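Long-range contact in conserved hypothetical protein (PDB 1RLH), which is of unknown function but belongs to the adenosine-specific kinase family and may act as an adenosine monophosphate-protein transferase: residues A[29-34]-A[94-99]. Sequence-based numbering, arbitrary orientation.
Sequences IIVGYS and TFVILI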
ATOM      1  N   ILE A  29      -1.294  -6.372  -5.402  1.00 15.88           N
ATOM      2  CA  ILE A  29      -1.191  -5.209  -4.545  1.00 13.72           C
ATOM      3  C   ILE A  29       0.235  -4.714  -4.375  1.00 16.31           C
ATOM      4  O   ILE A  29       1.187  -5.496  -4.385  1.00 15.88           O
ATOM      5  CB  ILE A  29      -1.785  -5.516  -3.143  1.00 14.46           C
ATOM      6  CG1 ILE A  29      -1.973  -4.221  -2.349  1.00 13.69           C
ATOM      7  CG2 ILE A  29      -0.869  -6.479  -2.376  1.00 14.28           C
ATOM      8  CD1 ILE A  29      -2.755  -4.438  -1.049  1.00 15.52           C
ATOM      9  N   ILE A  30       0.364  -3.399  -4.257  1.00 13.98           N
ATOM     10  CA  ILE A  30       1.649  -2.760  -4.018  1.00 14.67           C
ATOM     11  C   ILE A  30       1.425  -1.827  -2.833  1.00 13.73           C
ATOM     12  O   ILE A  30       0.512  -1.001  -2.848  1.00 14.75           O
ATOM     13  CB  ILE A  30       2.121  -1.899  -5.207  1.00 14.66           C
ATOM     14  CG1 ILE A  30       2.292  -2.761  -6.461  1.00 14.91           C
ATOM     15  CG2 ILE A  30       3.449  -1.226  -4.847  1.00 15.92           C
ATOM     16  CD1 ILE A  30       2.475  -1.949  -7.729  1.00 18.63           C
ATOM     17  N   VAL A  31       2.240  -1.980  -1.797  1.00 14.72           N
ATOM     18  CA  VAL A  31       2.137  -1.125  -0.622  1.00 13.11           C
ATOM     19  C   VAL A  31       3.499  -0.470  -0.473  1.00 13.19           C
ATOM     20  O   VAL A  31       4.524  -1.145  -0.508  1.00 12.40           O
ATOM     21  CB  VAL A  31       1.812  -1.925   0.658  1.00 14.39           C
ATOM     22  CG1 VAL A  31       1.656  -0.967   1.833  1.00 13.93           C
ATOM     23  CG2 VAL A  31       0.520  -2.732   0.461  1.00 14.31           C
ATOM     24  N   GLY A  32       3.519   0.846  -0.324  1.00 12.76           N
ATOM     25  CA  GLY A  32       4.800   1.515  -0.197  1.00 13.51           C
ATOM     26  C   GLY A  32       4.779   2.797   0.600  1.00 13.61           C
ATOM     27  O   GLY A  32       3.756   3.183   1.168  1.00 13.05           O
ATOM     28  N   TYR A  33       5.938   3.447   0.631  1.00 12.48           N
ATOM     29  CA  TYR A  33       6.148   4.703   1.344  1.00 14.44           C
ATOM     30  C   TYR A  33       6.555   5.754   0.310  1.00 15.20           C
ATOM     31  O   TYR A  33       7.539   5.562  -0.399  1.00 16.08           O
ATOM     32  CB  TYR A  33       7.279   4.518   2.364  1.00 15.49           C
ATOM     33  CG  TYR A  33       7.746   5.794   3.026  1.00 14.95           C
ATOM     34  CD1 TYR A  33       6.945   6.455   3.957  1.00 15.57           C
ATOM     35  CD2 TYR A  33       8.980   6.355   2.700  1.00 15.94           C
ATOM     36  CE1 TYR A  33       7.361   7.647   4.546  1.00 16.31           C
ATOM     37  CE2 TYR A  33       9.405   7.542   3.281  1.00 15.05           C
ATOM     38  CZ  TYR A  33       8.593   8.183   4.200  1.00 16.19           C
ATOM     39  OH  TYR A  33       9.014   9.359   4.772  1.00 15.69           O
ATOM     40  N   SER A  34       5.808   6.853   0.217  1.00 14.82           N
ATOM     41  CA  SER A  34       6.126   7.899  -0.753  1.00 17.30           C
ATOM     42  C   SER A  34       7.232   8.835  -0.262  1.00 19.08           C
ATOM     43  O   SER A  34       7.386   9.051   0.941  1.00 19.89           O
ATOM     44  CB  SER A  34       4.869   8.715  -1.077  1.00 19.64           C
ATOM     45  OG  SER A  34       4.285   9.230   0.106  1.00 22.51           O
ATOM     46  N   THR A  94       1.784   6.469   3.349  1.00 15.43           N
ATOM     47  CA  THR A  94       1.658   5.115   2.845  1.00 15.13           C
ATOM     48  C   THR A  94       0.830   5.218   1.564  1.00 15.17           C
ATOM     49  O   THR A  94      -0.038   6.093   1.450  1.00 14.97           O
ATOM     50  CB  THR A  94       0.855   4.208   3.805  1.00 14.56           C
ATOM     51  OG1 THR A  94       1.481   4.171   5.095  1.00 14.74           O
ATOM     52  CG2 THR A  94       0.754   2.796   3.235  1.00 15.92           C
ATOM     53  N   PHE A  95       1.119   4.361   0.591  1.00 13.44           N
ATOM     54  CA  PHE A  95       0.303   4.315  -0.611  1.00 14.08           C
ATOM     55  C   PHE A  95       0.005   2.847  -0.885  1.00 14.75           C
ATOM     56  O   PHE A  95       0.802   1.964  -0.549  1.00 13.36           O
ATOM     57  CB  PHE A  95       0.968   5.020  -1.815  1.00 13.49           C
ATOM     58  CG  PHE A  95       2.232   4.373  -2.317  1.00 14.56           C
ATOM     59  CD1 PHE A  95       2.181   3.289  -3.190  1.00 13.94           C
ATOM     60  CD2 PHE A  95       3.470   4.898  -1.972  1.00 14.42           C
ATOM     61  CE1 PHE A  95       3.345   2.742  -3.720  1.00 15.57           C
ATOM     62  CE2 PHE A  95       4.647   4.356  -2.500  1.00 15.99           C
ATOM     63  CZ  PHE A  95       4.584   3.279  -3.374  1.00 15.26           C
ATOM     64  N   VAL A  96      -1.178   2.590  -1.432  1.00 14.02           N
ATOM     65  CA  VAL A  96      -1.617   1.238  -1.743  1.00 13.96           C
ATOM     66  C   VAL A  96      -2.163   1.238  -3.159  1.00 15.51           C
ATOM     67  O   VAL A  96      -2.999   2.069  -3.505  1.00 15.26           O
ATOM     68  CB  VAL A  96      -2.752   0.764  -0.793  1.00 13.70           C
ATOM     69  CG1 VAL A  96      -3.272  -0.596  -1.245  1.00 13.88           C
ATOM     70  CG2 VAL A  96      -2.242   0.681   0.648  1.00 13.44           C
ATOM     71  N   ILE A  97      -1.677   0.312  -3.975  1.00 15.47           N
ATOM     72  CA  ILE A  97      -2.135   0.201  -5.352  1.00 15.16           C
ATOM     73  C   ILE A  97      -2.650  -1.219  -5.574  1.00 16.34           C
ATOM     74  O   ILE A  97      -2.038  -2.183  -5.123  1.00 14.96           O
ATOM     75  CB  ILE A  97      -0.983   0.478  -6.351  1.00 16.43           C
ATOM     76  CG1 ILE A  97      -0.475   1.912  -6.187  1.00 17.52           C
ATOM     77  CG2 ILE A  97      -1.465   0.255  -7.781  1.00 18.01           C
ATOM     78  CD1 ILE A  97       0.834   2.182  -6.924  1.00 20.42           C
ATOM     79  N   LEU A  98      -3.795  -1.339  -6.237  1.00 16.17           N
ATOM     80  CA  LEU A  98      -4.370  -2.644  -6.548  1.00 18.12           C
ATOM     81  C   LEU A  98      -4.580  -2.674  -8.052  1.00 18.77           C
ATOM     82  O   LEU A  98      -5.166  -1.755  -8.615  1.00 19.03           O
ATOM     83  CB  LEU A  98      -5.702  -2.847  -5.821  1.00 17.60           C
ATOM     84  CG  LEU A  98      -5.606  -3.256  -4.349  1.00 16.95           C
ATOM     85  CD1 LEU A  98      -6.980  -3.224  -3.710  1.00 16.98           C
ATOM     86  CD2 LEU A  98      -5.004  -4.649  -4.247  1.00 16.25           C
ATOM     87  N   ILE A  99      -4.082  -3.723  -8.700  1.00 21.65           N
ATOM     88  CA  ILE A  99      -4.207  -3.849 -10.147  1.00 21.81           C
ATOM     89  C   ILE A  99      -4.748  -5.216 -10.528  1.00 22.49           C
ATOM     90  O   ILE A  99      -4.294  -6.237 -10.025  1.00 19.02           O
ATOM     91  CB  ILE A  99      -2.844  -3.660 -10.847  1.00 23.00           C
ATOM     92  CG1 ILE A  99      -2.228  -2.322 -10.440  1.00 22.25           C
ATOM     93  CG2 ILE A  99      -3.032  -3.706 -12.364  1.00 22.71           C
ATOM     94  CD1 ILE A  99      -0.780  -2.153 -10.857  1.00 24.12           C
TER
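Phe95 lays one face of its ring over Gly32, whose CA stands 3.8 Å from the ring centroid in a CH-pi contact. Its CG takes the cramped position between backbone N and carbonyl carbon (chi1 65°), which swings the ring across to the neighbouring strand. CE2 reaches Tyr33 N at 3.5 Å, Ser34 N lies at the ring edge, and Ile30 CG2 meets Phe95 CE1 obliquely at 4.1 Å. Gly32, having no side chain, lets CZ come close over its CA. With an alanine at Phe95, the Gly32 backbone is likely to lose its aromatic cover and a gap to open beside Cys114 of helix 104-115. Ile30 and Ile97, then Gly32 and Phe95, form two hydrogen-bonded pairs with reciprocal N-H...O bonds, Ile97 N lying 2.8 Å from Ile30 O. These strands, 28-34 and 94-100, are antiparallel inner neighbours in a five-stranded sheet with helices 76-89 and 104-115 on opposite faces. Under helix 76-89, Leu98 CD2 presses on Ile29 CB at 3.5 Å, and Ile29, its CG1 anti to N (chi1 -167°), sends CD1 to Val96 CG1 at 3.9 Å. Packing slackens along that face: Val31 CG1 and Val96 CG2 are 4.4 Å apart, and the exposed Tyr33 side chain comes no nearer to segment 94-99 than 5.2 Å, from its CD1 to Thr94 N.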